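Local coordinates for protein PppA (Pseudomonas aeruginosa, PDB 6JKV) that probably removes phosphate from serine and threonine residues of proteins as a manganese-binding PP2C-type phosphatase that regulates type VI secretion, at residues H231-V242 and N253-A261; D140-G148 and L201-C212. All coordinates share one frame; numbering follows the deposited sequence.

Contact 1 of 2, residues H231-V242 and N253-A261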
loop_
_atom_site.group_PDB
_atom_site.type_symbol
_atom_site.label_atom_id
_atom_site.label_comp_id
_atom_site.label_asym_id
_atom_site.label_seq_id
_atom_site.Cartn_x
_atom_site.Cartn_y
_atom_site.Cartn_z
ATOM N N HIS A 231 -18.071 -7.747 2.647
ATOM C CA HIS A 231 -19.044 -7.628 1.537
ATOM C C HIS A 231 -18.425 -8.196 0.260
ATOM O O HIS A 231 -17.179 -8.302 0.170
ATOM C CB HIS A 231 -19.515 -6.176 1.388
ATOM C CG HIS A 231 -20.292 -5.698 2.569
ATOM N ND1 HIS A 231 -19.690 -5.168 3.697
ATOM C CD2 HIS A 231 -21.621 -5.706 2.824
ATOM C CE1 HIS A 231 -20.616 -4.866 4.589
ATOM N NE2 HIS A 231 -21.807 -5.190 4.082
ATOM N N SER A 232 -19.287 -8.573 -0.682
ATOM C CA SER A 232 -18.931 -9.408 -1.854
ATOM C C SER A 232 -18.214 -8.572 -2.913
ATOM O O SER A 232 -17.442 -9.158 -3.693
ATOM C CB SER A 232 -20.148 -10.059 -2.436
ATOM O OG SER A 232 -20.959 -9.095 -3.090
ATOM N N ASP A 233 -18.478 -7.265 -2.960
ATOM C CA ASP A 233 -18.090 -6.422 -4.111
ATOM C C ASP A 233 -16.948 -5.481 -3.735
ATOM O O ASP A 233 -17.162 -4.506 -3.015
ATOM C CB ASP A 233 -19.304 -5.654 -4.619
ATOM C CG ASP A 233 -18.906 -4.714 -5.726
ATOM O OD1 ASP A 233 -18.113 -5.144 -6.581
ATOM O OD2 ASP A 233 -19.349 -3.552 -5.678
ATOM N N PRO A 234 -15.714 -5.714 -4.234
ATOM C CA PRO A 234 -14.576 -4.859 -3.889
ATOM C C PRO A 234 -14.781 -3.386 -4.269
ATOM O O PRO A 234 -14.326 -2.538 -3.549
ATOM C CB PRO A 234 -13.406 -5.472 -4.669
ATOM C CG PRO A 234 -13.832 -6.899 -4.899
ATOM C CD PRO A 234 -15.325 -6.822 -5.120
ATOM N N TYR A 235 -15.479 -3.110 -5.371
ATOM C CA TYR A 235 -15.739 -1.729 -5.854
ATOM C C TYR A 235 -16.565 -0.958 -4.817
ATOM O O TYR A 235 -16.195 0.191 -4.473
ATOM C CB TYR A 235 -16.476 -1.774 -7.190
ATOM C CG TYR A 235 -16.672 -0.450 -7.884
ATOM C CD1 TYR A 235 -17.684 0.428 -7.508
ATOM C CD2 TYR A 235 -15.845 -0.074 -8.927
ATOM C CE1 TYR A 235 -17.866 1.638 -8.154
ATOM C CE2 TYR A 235 -16.024 1.125 -9.594
ATOM C CZ TYR A 235 -17.029 1.991 -9.200
ATOM O OH TYR A 235 -17.206 3.182 -9.840
ATOM N N ALA A 236 -17.681 -1.544 -4.371
ATOM C CA ALA A 236 -18.543 -0.945 -3.328
ATOM C C ALA A 236 -17.759 -0.860 -2.016
ATOM O O ALA A 236 -17.940 0.127 -1.297
ATOM C CB ALA A 236 -19.815 -1.741 -3.155
ATOM N N VAL A 237 -16.905 -1.847 -1.734
ATOM C CA VAL A 237 -16.166 -1.928 -0.442
ATOM C C VAL A 237 -15.178 -0.763 -0.360
ATOM O O VAL A 237 -15.212 -0.034 0.635
ATOM C CB VAL A 237 -15.482 -3.295 -0.259
ATOM C CG1 VAL A 237 -14.402 -3.234 0.796
ATOM C CG2 VAL A 237 -16.477 -4.383 0.083
ATOM N N VAL A 238 -14.347 -0.563 -1.384
ATOM C CA VAL A 238 -13.337 0.529 -1.368
ATOM C C VAL A 238 -14.074 1.866 -1.272
ATOM O O VAL A 238 -13.629 2.712 -0.502
ATOM C CB VAL A 238 -12.376 0.474 -2.572
ATOM C CG1 VAL A 238 -11.520 -0.787 -2.522
ATOM C CG2 VAL A 238 -13.100 0.578 -3.906
ATOM N N ARG A 239 -15.175 2.040 -2.002
ATOM C CA ARG A 239 -15.940 3.315 -1.983
ATOM C C ARG A 239 -16.568 3.525 -0.604
ATOM O O ARG A 239 -16.653 4.687 -0.164
ATOM C CB ARG A 239 -17.000 3.350 -3.086
ATOM C CG ARG A 239 -16.592 4.223 -4.261
ATOM C CD ARG A 239 -16.913 3.571 -5.575
ATOM N NE ARG A 239 -16.196 4.202 -6.672
ATOM C CZ ARG A 239 -15.147 3.684 -7.305
ATOM N NH1 ARG A 239 -14.640 2.514 -6.951
ATOM N NH2 ARG A 239 -14.580 4.354 -8.292
ATOM N N SER A 240 -17.011 2.455 0.063
ATOM C CA SER A 240 -17.611 2.545 1.420
ATOM C C SER A 240 -16.515 2.872 2.441
ATOM O O SER A 240 -16.778 3.658 3.377
ATOM C CB SER A 240 -18.345 1.299 1.779
ATOM O OG SER A 240 -19.313 0.991 0.789
ATOM N N LEU A 241 -15.320 2.310 2.271
ATOM C CA LEU A 241 -14.183 2.612 3.176
ATOM C C LEU A 241 -13.844 4.100 3.088
ATOM O O LEU A 241 -13.758 4.757 4.148
ATOM C CB LEU A 241 -12.975 1.758 2.797
ATOM C CG LEU A 241 -13.047 0.290 3.202
ATOM C CD1 LEU A 241 -11.955 -0.497 2.492
ATOM C CD2 LEU A 241 -12.928 0.147 4.711
ATOM N N VAL A 242 -13.671 4.606 1.867
ATOM C CA VAL A 242 -13.303 6.028 1.632
ATOM C C VAL A 242 -14.435 6.911 2.173
ATOM O O VAL A 242 -14.123 7.908 2.856
ATOM C CB VAL A 242 -12.988 6.286 0.146
ATOM C CG1 VAL A 242 -12.873 7.769 -0.168
ATOM C CG2 VAL A 242 -11.725 5.544 -0.274
ATOM N N ASN A 253 -4.902 12.274 2.770
ATOM C CA ASN A 253 -5.226 11.534 1.527
ATOM C C ASN A 253 -5.627 10.124 1.959
ATOM O O ASN A 253 -4.925 9.536 2.797
ATOM C CB ASN A 253 -4.056 11.473 0.548
ATOM C CG ASN A 253 -3.511 12.833 0.154
ATOM O OD1 ASN A 253 -2.358 12.937 -0.262
ATOM N ND2 ASN A 253 -4.332 13.870 0.254
ATOM N N ILE A 254 -6.728 9.609 1.434
ATOM C CA ILE A 254 -7.260 8.287 1.848
ATOM C C ILE A 254 -7.389 7.435 0.593
ATOM O O ILE A 254 -8.114 7.844 -0.322
ATOM C CB ILE A 254 -8.588 8.427 2.617
ATOM C CG1 ILE A 254 -9.221 7.058 2.859
ATOM C CG2 ILE A 254 -9.542 9.386 1.922
ATOM C CD1 ILE A 254 -10.209 7.049 4.007
ATOM N N THR A 255 -6.674 6.311 0.563
ATOM C CA THR A 255 -6.707 5.361 -0.568
ATOM C C THR A 255 -7.012 3.964 -0.031
ATOM O O THR A 255 -6.447 3.588 1.016
ATOM C CB THR A 255 -5.391 5.382 -1.351
ATOM O OG1 THR A 255 -5.141 6.733 -1.734
ATOM C CG2 THR A 255 -5.441 4.491 -2.578
ATOM N N ALA A 256 -7.880 3.240 -0.730
ATOM C CA ALA A 256 -8.235 1.847 -0.408
ATOM C C ALA A 256 -8.209 1.035 -1.699
ATOM O O ALA A 256 -8.699 1.520 -2.738
ATOM C CB ALA A 256 -9.582 1.784 0.272
ATOM N N LEU A 257 -7.604 -0.142 -1.622
ATOM C CA LEU A 257 -7.553 -1.114 -2.735
ATOM C C LEU A 257 -7.897 -2.484 -2.161
ATOM O O LEU A 257 -7.196 -2.934 -1.224
ATOM C CB LEU A 257 -6.157 -1.087 -3.359
ATOM C CG LEU A 257 -6.062 -1.607 -4.789
ATOM C CD1 LEU A 257 -4.920 -0.927 -5.544
ATOM C CD2 LEU A 257 -5.880 -3.114 -4.770
ATOM N N VAL A 258 -8.961 -3.097 -2.678
ATOM C CA VAL A 258 -9.468 -4.400 -2.171
ATOM C C VAL A 258 -9.269 -5.449 -3.260
ATOM O O VAL A 258 -9.565 -5.168 -4.434
ATOM C CB VAL A 258 -10.927 -4.312 -1.689
ATOM C CG1 VAL A 258 -11.545 -5.695 -1.503
ATOM C CG2 VAL A 258 -11.000 -3.519 -0.397
ATOM N N VAL A 259 -8.749 -6.601 -2.855
ATOM C CA VAL A 259 -8.547 -7.778 -3.732
ATOM C C VAL A 259 -9.316 -8.944 -3.113
ATOM O O VAL A 259 -9.211 -9.159 -1.885
ATOM C CB VAL A 259 -7.053 -8.106 -3.895
ATOM C CG1 VAL A 259 -6.829 -9.271 -4.844
ATOM C CG2 VAL A 259 -6.267 -6.891 -4.363
ATOM N N ARG A 260 -10.047 -9.677 -3.944
ATOM C CA ARG A 260 -10.801 -10.871 -3.507
ATOM C C ARG A 260 -10.391 -12.070 -4.361
ATOM O O ARG A 260 -10.386 -11.943 -5.590
ATOM C CB ARG A 260 -12.308 -10.632 -3.607
ATOM C CG ARG A 260 -13.128 -11.830 -3.148
ATOM C CD ARG A 260 -14.601 -11.520 -3.130
ATOM N NE ARG A 260 -15.001 -10.806 -1.926
ATOM C CZ ARG A 260 -15.210 -11.373 -0.750
ATOM N NH1 ARG A 260 -15.014 -12.675 -0.592
ATOM N NH2 ARG A 260 -15.615 -10.629 0.269
ATOM N N ALA A 261 -10.088 -13.194 -3.708
ATOM C CA ALA A 261 -9.696 -14.460 -4.358
ATOM C C ALA A 261 -10.917 -15.370 -4.499
ATOM O O ALA A 261 -11.741 -15.405 -3.563
ATOM C CB ALA A 261 -8.610 -15.124 -3.557
HETATM O O HOH W 1 -14.982 -7.764 -1.535
#

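Contact 2 of 2, residues D140-G148 and L201-C212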
loop_
_atom_site.group_PDB
_atom_site.type_symbol
_atom_site.label_atom_id
_atom_site.label_comp_id
_atom_site.label_asym_id
_atom_site.label_seq_id
_atom_site.Cartn_x
_atom_site.Cartn_y
_atom_site.Cartn_z
ATOM N N ASP A 140 4.126 3.093 6.446
ATOM C CA ASP A 140 2.953 2.906 7.339
ATOM C C ASP A 140 1.687 2.720 6.497
ATOM O O ASP A 140 0.579 2.926 7.031
ATOM C CB ASP A 140 2.806 4.082 8.305
ATOM C CG ASP A 140 2.663 5.431 7.616
ATOM O OD1 ASP A 140 2.638 5.462 6.378
ATOM O OD2 ASP A 140 2.589 6.445 8.327
ATOM N N SER A 141 1.844 2.382 5.217
ATOM C CA SER A 141 0.747 1.856 4.373
ATOM C C SER A 141 0.632 0.354 4.648
ATOM O O SER A 141 1.685 -0.308 4.809
ATOM C CB SER A 141 0.977 2.156 2.922
ATOM O OG SER A 141 0.889 3.548 2.656
ATOM N N ARG A 142 -0.594 -0.150 4.742
ATOM C CA ARG A 142 -0.860 -1.475 5.335
ATOM C C ARG A 142 -1.464 -2.419 4.297
ATOM O O ARG A 142 -2.133 -1.960 3.329
ATOM C CB ARG A 142 -1.770 -1.337 6.556
ATOM C CG ARG A 142 -1.089 -0.670 7.738
ATOM C CD ARG A 142 -2.078 -0.306 8.817
ATOM N NE ARG A 142 -1.431 0.332 9.953
ATOM C CZ ARG A 142 -1.920 0.352 11.186
ATOM N NH1 ARG A 142 -3.067 -0.248 11.460
ATOM N NH2 ARG A 142 -1.254 0.967 12.145
ATOM N N LEU A 143 -1.194 -3.706 4.496
ATOM C CA LEU A 143 -1.971 -4.815 3.911
ATOM C C LEU A 143 -2.636 -5.596 5.045
ATOM O O LEU A 143 -1.930 -5.996 6.002
ATOM C CB LEU A 143 -1.060 -5.728 3.101
ATOM C CG LEU A 143 -1.718 -7.043 2.705
ATOM C CD1 LEU A 143 -2.673 -6.826 1.539
ATOM C CD2 LEU A 143 -0.675 -8.090 2.383
ATOM N N TYR A 144 -3.945 -5.795 4.916
ATOM C CA TYR A 144 -4.752 -6.673 5.788
ATOM C C TYR A 144 -5.286 -7.852 4.976
ATOM O O TYR A 144 -5.497 -7.718 3.763
ATOM C CB TYR A 144 -5.945 -5.926 6.376
ATOM C CG TYR A 144 -5.630 -4.811 7.336
ATOM C CD1 TYR A 144 -5.349 -3.534 6.875
ATOM C CD2 TYR A 144 -5.677 -5.014 8.703
ATOM C CE1 TYR A 144 -5.097 -2.496 7.756
ATOM C CE2 TYR A 144 -5.431 -3.987 9.594
ATOM C CZ TYR A 144 -5.143 -2.723 9.118
ATOM O OH TYR A 144 -4.917 -1.691 9.987
ATOM N N ARG A 145 -5.518 -8.971 5.651
ATOM C CA ARG A 145 -6.237 -10.118 5.055
ATOM C C ARG A 145 -7.521 -10.362 5.842
ATOM O O ARG A 145 -7.453 -10.444 7.070
ATOM C CB ARG A 145 -5.361 -11.367 5.038
ATOM C CG ARG A 145 -6.142 -12.635 4.717
ATOM C CD ARG A 145 -5.272 -13.855 4.567
ATOM N NE ARG A 145 -4.611 -14.181 5.816
ATOM C CZ ARG A 145 -3.677 -15.111 5.951
ATOM N NH1 ARG A 145 -3.284 -15.813 4.900
ATOM N NH2 ARG A 145 -3.115 -15.305 7.130
ATOM N N LEU A 146 -8.647 -10.459 5.139
ATOM C CA LEU A 146 -9.921 -10.935 5.713
ATOM C C LEU A 146 -10.111 -12.393 5.306
ATOM O O LEU A 146 -10.185 -12.679 4.094
ATOM C CB LEU A 146 -11.076 -10.071 5.209
ATOM C CG LEU A 146 -12.435 -10.394 5.821
ATOM C CD1 LEU A 146 -12.523 -9.826 7.226
ATOM C CD2 LEU A 146 -13.560 -9.855 4.960
ATOM N N ARG A 147 -10.183 -13.278 6.293
ATOM C CA ARG A 147 -10.427 -14.719 6.087
ATOM C C ARG A 147 -11.433 -15.199 7.133
ATOM O O ARG A 147 -11.225 -14.938 8.323
ATOM C CB ARG A 147 -9.111 -15.490 6.185
ATOM C CG ARG A 147 -9.274 -17.001 6.128
ATOM C CD ARG A 147 -7.915 -17.671 6.195
ATOM N NE ARG A 147 -7.206 -17.628 4.925
ATOM C CZ ARG A 147 -5.980 -18.112 4.718
ATOM N NH1 ARG A 147 -5.305 -18.665 5.708
ATOM N NH2 ARG A 147 -5.431 -18.043 3.521
ATOM N N GLY A 148 -12.490 -15.874 6.681
ATOM C CA GLY A 148 -13.569 -16.372 7.555
ATOM C C GLY A 148 -14.181 -15.270 8.403
ATOM O O GLY A 148 -14.505 -15.534 9.567
ATOM N N LEU A 201 2.228 -15.360 1.771
ATOM C CA LEU A 201 0.822 -15.701 2.097
ATOM C C LEU A 201 0.412 -16.919 1.280
ATOM O O LEU A 201 0.719 -16.971 0.085
ATOM C CB LEU A 201 -0.086 -14.510 1.781
ATOM C CG LEU A 201 0.169 -13.230 2.577
ATOM C CD1 LEU A 201 -0.528 -12.049 1.915
ATOM C CD2 LEU A 201 -0.300 -13.382 4.016
ATOM N N HIS A 202 -0.243 -17.870 1.934
ATOM C CA HIS A 202 -1.023 -18.937 1.274
ATOM C C HIS A 202 -2.450 -18.418 1.088
ATOM O O HIS A 202 -3.083 -18.052 2.081
ATOM C CB HIS A 202 -0.940 -20.225 2.087
ATOM C CG HIS A 202 -1.947 -21.245 1.688
ATOM N ND1 HIS A 202 -1.853 -21.979 0.514
ATOM C CD2 HIS A 202 -3.085 -21.640 2.290
ATOM C CE1 HIS A 202 -2.889 -22.786 0.419
ATOM N NE2 HIS A 202 -3.649 -22.608 1.498
ATOM N N VAL A 203 -2.908 -18.353 -0.155
ATOM C CA VAL A 203 -4.239 -17.785 -0.506
ATOM C C VAL A 203 -5.244 -18.931 -0.593
ATOM O O VAL A 203 -4.937 -19.951 -1.239
ATOM C CB VAL A 203 -4.202 -16.989 -1.820
ATOM C CG1 VAL A 203 -5.483 -16.191 -1.992
ATOM C CG2 VAL A 203 -2.977 -16.091 -1.891
ATOM N N LEU A 204 -6.392 -18.758 0.056
ATOM C CA LEU A 204 -7.548 -19.672 -0.076
ATOM C C LEU A 204 -8.658 -18.970 -0.842
ATOM O O LEU A 204 -8.819 -17.753 -0.730
ATOM C CB LEU A 204 -8.039 -20.085 1.314
ATOM C CG LEU A 204 -7.156 -21.085 2.052
ATOM C CD1 LEU A 204 -7.706 -21.346 3.443
ATOM C CD2 LEU A 204 -7.025 -22.378 1.257
ATOM N N PRO A 205 -9.476 -19.724 -1.612
ATOM C CA PRO A 205 -10.684 -19.159 -2.204
ATOM C C PRO A 205 -11.530 -18.526 -1.093
ATOM O O PRO A 205 -11.704 -19.147 -0.061
ATOM C CB PRO A 205 -11.382 -20.363 -2.854
ATOM C CG PRO A 205 -10.256 -21.350 -3.099
ATOM C CD PRO A 205 -9.313 -21.154 -1.928
ATOM N N GLY A 206 -11.987 -17.297 -1.321
ATOM C CA GLY A 206 -12.814 -16.552 -0.362
ATOM C C GLY A 206 -12.004 -15.563 0.450
ATOM O O GLY A 206 -12.637 -14.764 1.178
ATOM N N ASP A 207 -10.669 -15.618 0.360
ATOM C CA ASP A 207 -9.775 -14.645 1.033
ATOM C C ASP A 207 -10.009 -13.264 0.431
ATOM O O ASP A 207 -10.263 -13.187 -0.779
ATOM C CB ASP A 207 -8.297 -15.005 0.885
ATOM C CG ASP A 207 -7.851 -16.133 1.795
ATOM O OD1 ASP A 207 -8.686 -16.626 2.580
ATOM O OD2 ASP A 207 -6.664 -16.520 1.699
ATOM N N SER A 208 -9.930 -12.233 1.270
ATOM C CA SER A 208 -9.964 -10.806 0.876
ATOM C C SER A 208 -8.695 -10.131 1.387
ATOM O O SER A 208 -8.137 -10.592 2.404
ATOM C CB SER A 208 -11.174 -10.100 1.421
ATOM O OG SER A 208 -12.244 -10.160 0.502
ATOM N N PHE A 209 -8.293 -9.064 0.711
ATOM C CA PHE A 209 -7.091 -8.275 1.053
ATOM C C PHE A 209 -7.423 -6.800 0.920
ATOM O O PHE A 209 -8.149 -6.422 -0.008
ATOM C CB PHE A 209 -5.917 -8.649 0.151
ATOM C CG PHE A 209 -5.578 -10.111 0.185
ATOM C CD1 PHE A 209 -4.770 -10.624 1.179
ATOM C CD2 PHE A 209 -6.072 -10.969 -0.781
ATOM C CE1 PHE A 209 -4.452 -11.972 1.206
ATOM C CE2 PHE A 209 -5.747 -12.317 -0.759
ATOM C CZ PHE A 209 -4.940 -12.813 0.234
ATOM N N LEU A 210 -6.893 -6.005 1.838
ATOM C CA LEU A 210 -6.990 -4.534 1.789
ATOM C C LEU A 210 -5.584 -3.946 1.841
ATOM O O LEU A 210 -4.872 -4.200 2.825
ATOM C CB LEU A 210 -7.826 -4.033 2.968
ATOM C CG LEU A 210 -7.743 -2.524 3.191
ATOM C CD1 LEU A 210 -8.505 -1.792 2.098
ATOM C CD2 LEU A 210 -8.259 -2.143 4.567
ATOM N N LEU A 211 -5.222 -3.215 0.794
ATOM C CA LEU A 211 -4.055 -2.309 0.774
ATOM C C LEU A 211 -4.579 -0.890 1.009
ATOM O O LEU A 211 -5.570 -0.480 0.346
ATOM C CB LEU A 211 -3.340 -2.416 -0.574
ATOM C CG LEU A 211 -2.710 -3.768 -0.909
ATOM C CD1 LEU A 211 -3.735 -4.775 -1.418
ATOM C CD2 LEU A 211 -1.616 -3.579 -1.953
ATOM N N CYS A 212 -3.959 -0.150 1.920
ATOM C CA CYS A 212 -4.447 1.210 2.235
ATOM C C CYS A 212 -3.304 2.097 2.711
ATOM O O CYS A 212 -2.274 1.584 3.193
ATOM C CB CYS A 212 -5.581 1.176 3.257
ATOM S SG CYS A 212 -5.109 0.674 4.934
HETATM O O HOH W 2 -3.742 -15.647 2.026
HETATM O O HOH W 3 -1.144 -17.428 4.382
HETATM O O HOH W 4 -12.792 -12.598 2.547
HETATM O O HOH W 5 -12.869 -16.523 3.963
#

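Contact 1 of 2, residues H231-V242 and N253-A261
At the edge of the R260 guanidinium, the flat group that crosses this contact, sit the carbonyl oxygen of H231 and a water. NH2 of R260 gives a hydrogen bond of 2.8 Å to O of H231, bent to 141° at the hydrogen and arriving from above the carbonyl plane. The water lies in the guanidinium plane; it accepts from R260 NE and donates to the same H231 oxygen, so that oxygen is gripped twice. Arginine suits the place: its long chain leaves the strand extended and folds back at chi3 (-81°) to reach the loop before the helix. That loop ends in D233, the N-cap, whose OD2 accepts from A236 N. On a flank turned from the strand, R239 NH1 sits over one face of the Y235 ring, 3.2 Å above its plane, and R239 also makes a cation-pi contact with Y34.

Beyond the arginine the side-chain contacts are aliphatic, and V238 CG1 also rests on the strand backbone at V258 N. V258 is the centre: CG1 meets P234 CB at 3.7 Å, while CG2 packs on CG1 of V237. Tighter than usual, V258 CG2 lies 3.5 Å from V238 CG1. Small A256 lets the helix come close, V238 CB lying 4.2 Å from A256 CB, and L241 CD1 packs on the same methyl. I254 CD1 ends the row against V242 CA.

Helix 234-247 thus runs nearly antiparallel to strand 254-261, their axes 7.7 Å apart, on one face of an antiparallel sheet. V242 also touches strand 29-36, L241 and V258 touch L210 of strand 208-212, and helix 222-229 packs beside it through V228 and L229.

Contact 2 of 2, residues D140-G148 and L201-C212
R147 and D207 meet in a side-on salt bridge: NE reaches OD1 at 2.9 Å, and NH2 reaches the syn lone pair of OD2 at 2.7 Å. Arginine fits because the same NH2 also bonds to H202 O, while L204 CD1 lies over one guanidinium face. NH1 of R145 lies over the opposite face, toward its rim, its charge probably offset by salt-bridge partner E152 and nearby D207. L204 N donates almost straight (178°) to OD2 of D207, fixing the carboxylate on the type II turn L204-D207; there G206 takes a positive phi at which a side chain would clash with the preceding carbonyl.

After the turn, strand 208-212 pairs antiparallel with 142-147, two backbone bonds at each of R142-C212, Y144-L210 and L146-S208. On one face L143 lies alongside L211 and meets L201 tip to tip; R145 lies alongside F209, R145 CD 3.9 Å from F209 CE1. On the other, Y144 turns its ring edge to C212 SG, and R142 NH1 donates to Y144 OH at 2.8 Å. S141, bonded to T122, lies near the manganese site.

Strand 142-147 lies between 208-212 and 150-153, its L143 face on strand 120-129 of the second sheet, as in the PP2C β-sandwich, its Y144 face on helices 214-217 and 222-229.

Of the segments in the two contacts, strand 142-147 comes first along the chain, after the strands and two long helices of the N-terminal half. Contact 2 closes the long loop from it through 150-153, helix 160-165 and strand 197-202 to strand 208-212. Only afterwards does the chain form helices 214-217 and 222-229 and reach contact 1, which closes a short loop between helix 234-247 and the last strand, 254-261. The two loops follow in series, neither nesting nor crossing. They join in space, however: strand 254-261 pairs with 208-212. Contact 2 supplies the pairing of 208-212 with 142-147 and, through L201, reaches the second sheet, while contact 1 fastens a covering helix.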